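Local structure of 3-hydroxyacyl-thioester dehydratase X (Mycobacterium tuberculosis, 4OOB) at residues 172-177 / 182-187; 195-200 / 216-221; 46-51 / 107-112. The protein catalyses the reversible hydration of trans-2-enoyl-CoA thioesters to (3R)-3-hydroxyacyl-CoA, accepting a broad range of chain lengths with a preference for C8 to C12. All coordinates share one frame; numbering follows the deposited sequence.

Contact 1 of 3, residues 172-177 / 182-187; sequences NPIHTN and KLFGFP
I174 reaches toward both F184 and F186, and its two branches divide the work. From CB, the short branch ends at once in CG2, which lies 4.4 Å from CB of F184 and comes obliquely to that residue's ring. The longer branch starts at CG1, which turns back over its own neighbour: it sits 3.7 Å above the plane of the H175 imidazole, over the ring centre. With CD1 anti to CA (chi2 -176°), the chain then runs out fully extended, and CD1 meets CE2 of F186 at 4.2 Å, again obliquely to the ring.

The backbone around I174 is a type I turn from N172 to H175, closed by H175 N to N172 O at 3.2 Å. Inside it, N172 OD1 receives a straight but weak bond from I174 N (3.4 Å, 175°), the pattern of an Asx turn. Facing it, a Schellman motif ends helix 178-183: G185 has positive phi, its N bonds to K182 O at 3.1 Å, and F186 N returns to A181 O. The CB bonds of F184 and F186, one on each side of G185 in the chain, both point toward segment 172-177. D170 to H175 reads as the D-x-N-P-x-H signature of R-specific enoyl-CoA hydratases, and H175 also stacks on H192. The directional bonds that position I174 are made by its backbone, in its own turn and with I190; since every contact across the segments is between carbons, the attraction there is dispersive and nondirectional.

Contact 2 of 3, residues 195-200 / 216-221; sequences FTAAAV and VRFAKP
Helix 195-199 passes strand 216-218 at an angle of 138° between chain directions, with the axes 10.3 Å apart and A197 and V216 the nearest pair of CA atoms, at 7.2 Å. This belongs to the hotdog fold, in which a curved antiparallel sheet wraps round a helix, and the wide axial spacing is bridged chiefly by the F218 ring. With CG turned opposite its carbonyl carbon (chi1 -62°), the CB bond of F218 does not aim at the helix, yet the far end of the ring gets there. F218 CE1 meets T196 CG2 at 4.0 Å, the methyl lying at the ring edge near its plane, while the two side chains run alongside one another, pointing opposite ways. F218 CZ approaches A197 CB at 4.2 Å, obliquely.

A197 thus touches two strand residues with one methyl, for CB is also 4.3 Å from CG2 of V216. R217, between the two strand residues that touch the helix, sends its side chain elsewhere: NE forms a salt bridge with E72, and NH1 makes a weak, bent bond to F218 O (128°). L253 of the adjacent strand 251-259 packs on both T196 and F218, and Y214 OH bonds to A197 O. On one face of the F218 ring, offset toward its rim, V216 CG1 rests 3.5 Å above the plane.

Contact 3 of 3, residues 46-51 / 107-112; sequences ALTFPS and LVTNVS
T48 meets strand residues T109 and V111, and its tightest approach is methyl to methyl: T48 CG2 lies 3.5 Å from V111 CG2, short for two carbons, with the two side chains crossing obliquely. V111 presents that methyl by setting CG2 anti to its carbonyl carbon, since CG1 takes the place anti to N (chi1 171°). T109 is approached differently. Here the two threonines reach toward each other tip to tip, and a single methyl, T109 CG2, serves both branches of T48, at 4.0 Å from CG2 and 3.9 Å from OG1. The hydroxyl of T48 has its polar partner inside its own helix, where it bonds to P44 O, so it touches the strand only as bulk.

The pairing sets helix 43-57 on strand 102-113, the helix-in-curved-sheet packing of the hotdog fold, and the helix is kinked just there: P50 has no N-H to give, and S51 N makes only a weak bond to T48 O, three residues back. Away from T48 the fit slackens. L47 points at the strand, but L47 CD2 stays 5.5 Å from V111 CG1. F49, whose ring meets that of F45, keeps its CE1 5.6 Å from L107 CD2. On the strand's other side, partly exposed V108 and N110 turn from the helix; N110 OD1 is bonded to H120 ND1, on neighbouring strand 116-128.

How the contacts relate
Contact 2 lies deepest, its centre about 7 Å from that of the chain, against about 12 Å for contact 3 and 17 Å for contact 1. Contacts 2 and 3 are alike in setting a helix on the same antiparallel sheet, but their nearest atoms are about 9 Å apart and their means differ: a phenylalanine ring spans the gap in one, small beta-branched side chains in the other. Contact 1 joins a loop to the end of helix 178-183 and the turn after it, and although I174 and F186 are buried, F184 is partly exposed. Contacts 1 and 2 touch directly, F186 CE1 lying 4.0 Å from P221 CB. All three bury similar areas, 120 to 128 Å², mainly through carbon-carbon contacts.

Contact 1 of 3, residues 172-177 / 182-187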
loop_
_atom_site.group_PDB
_atom_site.type_symbol
_atom_site.label_atom_id
_atom_site.label_comp_id
_atom_site.label_asym_id
_atom_site.label_seq_id
_atom_site.Cartn_x
_atom_site.Cartn_y
_atom_site.Cartn_z
ATOM N N ASN A 172 -8.643 -6.058 7.158
ATOM C CA ASN A 172 -8.429 -5.504 8.510
ATOM C C ASN A 172 -9.570 -4.535 8.784
ATOM O O ASN A 172 -9.723 -3.509 8.082
ATOM C CB ASN A 172 -7.036 -4.859 8.571
ATOM C CG ASN A 172 -6.773 -4.050 9.820
ATOM O OD1 ASN A 172 -7.505 -4.082 10.743
ATOM N ND2 ASN A 172 -5.685 -3.294 9.810
ATOM N N PRO A 173 -10.436 -4.896 9.764
ATOM C CA PRO A 173 -11.695 -4.173 10.025
ATOM C C PRO A 173 -11.587 -2.752 10.576
ATOM O O PRO A 173 -12.651 -2.121 10.844
ATOM C CB PRO A 173 -12.408 -5.063 11.035
ATOM C CG PRO A 173 -11.351 -5.845 11.711
ATOM C CD PRO A 173 -10.182 -5.936 10.779
ATOM N N ILE A 174 -10.372 -2.247 10.814
ATOM C CA ILE A 174 -10.252 -0.814 11.163
ATOM C C ILE A 174 -10.576 0.080 9.961
ATOM O O ILE A 174 -10.790 1.249 10.136
ATOM C CB ILE A 174 -8.875 -0.394 11.666
ATOM C CG1 ILE A 174 -7.871 -0.499 10.485
ATOM C CG2 ILE A 174 -8.422 -1.221 12.875
ATOM C CD1 ILE A 174 -6.451 -0.203 10.864
ATOM N N HIS A 175 -10.580 -0.455 8.748
ATOM C CA HIS A 175 -11.012 0.296 7.531
ATOM C C HIS A 175 -12.507 0.226 7.244
ATOM O O HIS A 175 -12.997 0.999 6.444
ATOM C CB HIS A 175 -10.278 -0.254 6.318
ATOM C CG HIS A 175 -8.820 -0.337 6.529
ATOM N ND1 HIS A 175 -8.127 -1.532 6.500
ATOM C CD2 HIS A 175 -7.927 0.614 6.861
ATOM C CE1 HIS A 175 -6.863 -1.302 6.768
ATOM N NE2 HIS A 175 -6.720 -0.010 6.991
ATOM N N THR A 176 -13.239 -0.690 7.905
ATOM C CA THR A 176 -14.668 -0.922 7.596
ATOM C C THR A 176 -15.642 -0.897 8.790
ATOM O O THR A 176 -16.821 -0.615 8.592
ATOM C CB THR A 176 -14.859 -2.245 6.828
ATOM O OG1 THR A 176 -14.463 -3.326 7.658
ATOM C CG2 THR A 176 -13.969 -2.262 5.606
ATOM N N ASN A 177 -15.174 -1.164 10.003
ATOM C CA ASN A 177 -16.039 -1.170 11.167
ATOM C C ASN A 177 -15.567 -0.201 12.237
ATOM O O ASN A 177 -14.482 -0.372 12.781
ATOM C CB ASN A 177 -16.134 -2.579 11.738
ATOM C CG ASN A 177 -17.193 -2.707 12.817
ATOM O OD1 ASN A 177 -17.558 -1.758 13.491
ATOM N ND2 ASN A 177 -17.667 -3.872 12.987
ATOM N N LYS A 182 -11.951 2.166 16.555
ATOM C CA LYS A 182 -11.906 2.823 17.843
ATOM C C LYS A 182 -11.063 2.025 18.846
ATOM O O LYS A 182 -10.308 2.599 19.585
ATOM C CB LYS A 182 -13.313 3.014 18.383
ATOM C CG LYS A 182 -13.387 4.066 19.455
ATOM C CD LYS A 182 -13.820 5.405 18.875
ATOM C CE LYS A 182 -13.061 6.573 19.505
ATOM N NZ LYS A 182 -13.265 6.568 20.976
ATOM N N LEU A 183 -11.170 0.703 18.838
ATOM C CA LEU A 183 -10.364 -0.167 19.696
ATOM C C LEU A 183 -8.871 0.001 19.471
ATOM O O LEU A 183 -8.085 -0.344 20.329
ATOM C CB LEU A 183 -10.709 -1.630 19.407
ATOM C CG LEU A 183 -11.751 -2.303 20.271
ATOM C CD1 LEU A 183 -12.907 -1.377 20.544
ATOM C CD2 LEU A 183 -12.214 -3.617 19.671
ATOM N N PHE A 184 -8.486 0.483 18.286
ATOM C CA PHE A 184 -7.097 0.654 17.952
ATOM C C PHE A 184 -6.665 2.108 17.785
ATOM O O PHE A 184 -5.651 2.391 17.154
ATOM C CB PHE A 184 -6.709 -0.259 16.768
ATOM C CG PHE A 184 -6.570 -1.714 17.191
ATOM C CD1 PHE A 184 -5.405 -2.152 17.836
ATOM C CD2 PHE A 184 -7.640 -2.597 17.076
ATOM C CE1 PHE A 184 -5.283 -3.450 18.266
ATOM C CE2 PHE A 184 -7.523 -3.911 17.514
ATOM C CZ PHE A 184 -6.341 -4.348 18.099
ATOM N N GLY A 185 -7.423 3.009 18.401
ATOM C CA GLY A 185 -6.999 4.402 18.569
ATOM C C GLY A 185 -7.487 5.357 17.502
ATOM O O GLY A 185 -7.032 6.461 17.455
ATOM N N PHE A 186 -8.402 4.944 16.620
ATOM C CA PHE A 186 -8.825 5.804 15.535
ATOM C C PHE A 186 -10.233 6.249 15.734
ATOM O O PHE A 186 -11.075 5.422 16.016
ATOM C CB PHE A 186 -8.772 5.043 14.225
ATOM C CG PHE A 186 -7.381 4.627 13.846
ATOM C CD1 PHE A 186 -6.455 5.579 13.471
ATOM C CD2 PHE A 186 -6.986 3.297 13.928
ATOM C CE1 PHE A 186 -5.170 5.205 13.131
ATOM C CE2 PHE A 186 -5.725 2.924 13.587
ATOM C CZ PHE A 186 -4.798 3.875 13.195
ATOM N N PRO A 187 -10.521 7.535 15.482
ATOM C CA PRO A 187 -11.883 8.023 15.755
ATOM C C PRO A 187 -12.918 7.655 14.726
ATOM O O PRO A 187 -14.085 7.790 15.005
ATOM C CB PRO A 187 -11.709 9.543 15.817
ATOM C CG PRO A 187 -10.506 9.814 14.951
ATOM C CD PRO A 187 -9.583 8.638 15.180
#

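Contact 2 of 3, residues 195-200 / 216-221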
loop_
_atom_site.group_PDB
_atom_site.type_symbol
_atom_site.label_atom_id
_atom_site.label_comp_id
_atom_site.label_asym_id
_atom_site.label_seq_id
_atom_site.Cartn_x
_atom_site.Cartn_y
_atom_site.Cartn_z
ATOM N N PHE A 195 -4.621 1.576 -0.658
ATOM C CA PHE A 195 -5.651 2.191 -1.501
ATOM C C PHE A 195 -5.120 3.495 -2.041
ATOM O O PHE A 195 -5.141 3.759 -3.232
ATOM C CB PHE A 195 -6.959 2.489 -0.789
ATOM C CG PHE A 195 -7.903 3.282 -1.665
ATOM C CD1 PHE A 195 -8.645 2.651 -2.662
ATOM C CD2 PHE A 195 -7.956 4.675 -1.576
ATOM C CE1 PHE A 195 -9.483 3.393 -3.541
ATOM C CE2 PHE A 195 -8.781 5.419 -2.440
ATOM C CZ PHE A 195 -9.564 4.768 -3.410
ATOM N N THR A 196 -4.656 4.316 -1.125
ATOM C CA THR A 196 -4.220 5.650 -1.431
ATOM C C THR A 196 -2.942 5.573 -2.288
ATOM O O THR A 196 -2.791 6.340 -3.234
ATOM C CB THR A 196 -4.132 6.441 -0.106
ATOM O OG1 THR A 196 -4.863 7.674 -0.211
ATOM C CG2 THR A 196 -2.833 6.722 0.297
ATOM N N ALA A 197 -2.065 4.596 -2.030
ATOM C CA ALA A 197 -0.832 4.511 -2.814
ATOM C C ALA A 197 -1.158 4.193 -4.245
ATOM O O ALA A 197 -0.426 4.611 -5.132
ATOM C CB ALA A 197 0.115 3.482 -2.279
ATOM N N ALA A 198 -2.232 3.430 -4.462
ATOM C CA ALA A 198 -2.621 3.103 -5.793
ATOM C C ALA A 198 -3.341 4.309 -6.391
ATOM O O ALA A 198 -2.969 4.738 -7.475
ATOM C CB ALA A 198 -3.511 1.891 -5.822
ATOM N N ALA A 199 -4.334 4.865 -5.674
ATOM C CA ALA A 199 -5.197 5.955 -6.221
ATOM C C ALA A 199 -4.409 7.183 -6.748
ATOM O O ALA A 199 -4.773 7.778 -7.750
ATOM C CB ALA A 199 -6.192 6.376 -5.174
ATOM N N VAL A 200 -3.289 7.521 -6.102
ATOM C CA VAL A 200 -2.454 8.690 -6.529
ATOM C C VAL A 200 -1.748 8.531 -7.893
ATOM O O VAL A 200 -1.254 9.507 -8.464
ATOM C CB VAL A 200 -1.412 9.083 -5.461
ATOM C CG1 VAL A 200 -2.113 9.519 -4.188
ATOM C CG2 VAL A 200 -0.402 7.983 -5.227
ATOM N N VAL A 216 6.881 4.991 -0.953
ATOM C CA VAL A 216 5.831 5.669 -0.278
ATOM C C VAL A 216 6.132 5.671 1.207
ATOM O O VAL A 216 6.459 4.655 1.817
ATOM C CB VAL A 216 4.468 4.963 -0.509
ATOM C CG1 VAL A 216 3.371 5.648 0.288
ATOM C CG2 VAL A 216 4.102 4.991 -1.983
ATOM N N ARG A 217 5.956 6.832 1.780
ATOM C CA ARG A 217 6.009 7.026 3.220
ATOM C C ARG A 217 4.597 7.427 3.693
ATOM O O ARG A 217 4.063 8.437 3.217
ATOM C CB ARG A 217 7.019 8.155 3.486
ATOM C CG ARG A 217 7.921 7.984 4.684
ATOM C CD ARG A 217 7.134 7.961 6.005
ATOM N NE ARG A 217 7.755 7.019 6.953
ATOM C CZ ARG A 217 7.198 6.551 8.067
ATOM N NH1 ARG A 217 5.980 6.926 8.436
ATOM N NH2 ARG A 217 7.881 5.689 8.807
ATOM N N PHE A 218 3.997 6.686 4.626
ATOM C CA PHE A 218 2.650 7.058 5.164
ATOM C C PHE A 218 2.704 7.838 6.496
ATOM O O PHE A 218 3.478 7.520 7.367
ATOM C CB PHE A 218 1.772 5.830 5.370
ATOM C CG PHE A 218 1.478 5.065 4.112
ATOM C CD1 PHE A 218 0.548 5.536 3.208
ATOM C CD2 PHE A 218 2.098 3.879 3.864
ATOM C CE1 PHE A 218 0.231 4.845 2.079
ATOM C CE2 PHE A 218 1.818 3.149 2.724
ATOM C CZ PHE A 218 0.860 3.620 1.833
ATOM N N ALA A 219 1.877 8.858 6.649
ATOM C CA ALA A 219 1.930 9.700 7.848
ATOM C C ALA A 219 0.545 9.782 8.466
ATOM O O ALA A 219 0.136 8.840 9.092
ATOM C CB ALA A 219 2.528 11.065 7.533
ATOM N N LYS A 220 -0.194 10.854 8.263
ATOM C CA LYS A 220 -1.520 11.004 8.939
ATOM C C LYS A 220 -2.504 10.032 8.314
ATOM O O LYS A 220 -2.583 9.979 7.082
ATOM C CB LYS A 220 -2.117 12.409 8.768
ATOM C CG LYS A 220 -1.238 13.538 9.327
ATOM C CD LYS A 220 -1.385 13.738 10.832
ATOM C CE LYS A 220 -2.222 14.978 11.158
ATOM N NZ LYS A 220 -2.552 15.053 12.620
ATOM N N PRO A 221 -3.228 9.276 9.148
ATOM C CA PRO A 221 -4.226 8.332 8.698
ATOM C C PRO A 221 -5.321 9.033 7.916
ATOM O O PRO A 221 -5.570 10.198 8.119
ATOM C CB PRO A 221 -4.747 7.718 10.003
ATOM C CG PRO A 221 -4.479 8.759 11.055
ATOM C CD PRO A 221 -3.142 9.303 10.628
#

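Contact 3 of 3, residues 46-51 / 107-112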
loop_
_atom_site.group_PDB
_atom_site.type_symbol
_atom_site.label_atom_id
_atom_site.label_comp_id
_atom_site.label_asym_id
_atom_site.label_seq_id
_atom_site.Cartn_x
_atom_site.Cartn_y
_atom_site.Cartn_z
ATOM N N ALA A 46 -1.783 -6.491 -3.658
ATOM C CA ALA A 46 -3.026 -7.239 -3.340
ATOM C C ALA A 46 -2.875 -8.731 -3.630
ATOM O O ALA A 46 -3.242 -9.604 -2.840
ATOM C CB ALA A 46 -4.212 -6.664 -4.078
ATOM N N LEU A 47 -2.275 -9.038 -4.758
ATOM C CA LEU A 47 -2.163 -10.419 -5.176
ATOM C C LEU A 47 -1.404 -11.300 -4.163
ATOM O O LEU A 47 -1.754 -12.475 -3.954
ATOM C CB LEU A 47 -1.430 -10.446 -6.515
ATOM C CG LEU A 47 -1.177 -11.793 -7.213
ATOM C CD1 LEU A 47 -2.467 -12.401 -7.751
ATOM C CD2 LEU A 47 -0.162 -11.572 -8.325
ATOM N N THR A 48 -0.321 -10.750 -3.612
ATOM C CA THR A 48 0.584 -11.490 -2.726
ATOM C C THR A 48 0.186 -11.411 -1.274
ATOM O O THR A 48 0.665 -12.197 -0.477
ATOM C CB THR A 48 2.070 -11.040 -2.884
ATOM O OG1 THR A 48 2.231 -9.674 -2.519
ATOM C CG2 THR A 48 2.591 -11.227 -4.331
ATOM N N PHE A 49 -0.715 -10.507 -0.906
ATOM C CA PHE A 49 -0.895 -10.189 0.517
ATOM C C PHE A 49 -1.395 -11.337 1.376
ATOM O O PHE A 49 -0.985 -11.530 2.528
ATOM C CB PHE A 49 -1.846 -9.022 0.709
ATOM C CG PHE A 49 -1.747 -8.395 2.083
ATOM C CD1 PHE A 49 -0.542 -7.901 2.541
ATOM C CD2 PHE A 49 -2.833 -8.341 2.918
ATOM C CE1 PHE A 49 -0.438 -7.319 3.804
ATOM C CE2 PHE A 49 -2.742 -7.786 4.173
ATOM C CZ PHE A 49 -1.553 -7.268 4.619
ATOM N N PRO A 50 -2.311 -12.106 0.830
ATOM C CA PRO A 50 -2.680 -13.261 1.614
ATOM C C PRO A 50 -1.504 -14.248 1.826
ATOM O O PRO A 50 -1.453 -14.852 2.896
ATOM C CB PRO A 50 -3.834 -13.865 0.801
ATOM C CG PRO A 50 -4.403 -12.659 0.035
ATOM C CD PRO A 50 -3.112 -12.007 -0.403
ATOM N N SER A 51 -0.562 -14.370 0.883
ATOM C CA SER A 51 0.669 -15.159 1.113
ATOM C C SER A 51 1.599 -14.502 2.143
ATOM O O SER A 51 2.231 -15.177 2.957
ATOM C CB SER A 51 1.443 -15.391 -0.190
ATOM O OG SER A 51 0.571 -15.926 -1.188
ATOM N N LEU A 107 8.327 -6.806 5.538
ATOM C CA LEU A 107 7.818 -7.982 4.784
ATOM C C LEU A 107 8.279 -7.851 3.357
ATOM O O LEU A 107 7.904 -6.916 2.687
ATOM C CB LEU A 107 6.306 -8.006 4.832
ATOM C CG LEU A 107 5.597 -8.649 6.031
ATOM C CD1 LEU A 107 6.517 -9.021 7.145
ATOM C CD2 LEU A 107 4.456 -7.801 6.555
ATOM N N VAL A 108 9.164 -8.753 2.931
ATOM C CA VAL A 108 9.950 -8.547 1.717
ATOM C C VAL A 108 9.427 -9.605 0.757
ATOM O O VAL A 108 9.447 -10.804 1.070
ATOM C CB VAL A 108 11.454 -8.689 2.046
ATOM C CG1 VAL A 108 12.337 -8.558 0.830
ATOM C CG2 VAL A 108 11.871 -7.654 3.104
ATOM N N THR A 109 8.884 -9.153 -0.371
ATOM C CA THR A 109 8.259 -10.037 -1.331
ATOM C C THR A 109 8.945 -9.961 -2.717
ATOM O O THR A 109 9.226 -8.861 -3.253
ATOM C CB THR A 109 6.751 -9.738 -1.439
ATOM O OG1 THR A 109 6.151 -9.980 -0.180
ATOM C CG2 THR A 109 6.051 -10.637 -2.402
ATOM N N ASN A 110 9.197 -11.155 -3.255
ATOM C CA ASN A 110 9.764 -11.368 -4.584
ATOM C C ASN A 110 8.732 -12.107 -5.443
ATOM O O ASN A 110 8.353 -13.263 -5.139
ATOM C CB ASN A 110 11.066 -12.194 -4.504
ATOM C CG ASN A 110 12.275 -11.348 -4.082
ATOM O OD1 ASN A 110 12.906 -10.719 -4.918
ATOM N ND2 ASN A 110 12.572 -11.299 -2.772
ATOM N N VAL A 111 8.308 -11.431 -6.516
ATOM C CA VAL A 111 7.350 -11.956 -7.473
ATOM C C VAL A 111 8.053 -12.250 -8.806
ATOM O O VAL A 111 8.581 -11.350 -9.467
ATOM C CB VAL A 111 6.203 -10.952 -7.674
ATOM C CG1 VAL A 111 5.278 -11.365 -8.829
ATOM C CG2 VAL A 111 5.416 -10.791 -6.385
ATOM N N SER A 112 8.070 -13.526 -9.183
ATOM C CA SER A 112 8.804 -13.977 -10.365
ATOM C C SER A 112 7.882 -14.426 -11.479
ATOM O O SER A 112 6.778 -14.933 -11.231
ATOM C CB SER A 112 9.703 -15.143 -10.018
ATOM O OG SER A 112 10.722 -14.668 -9.175
#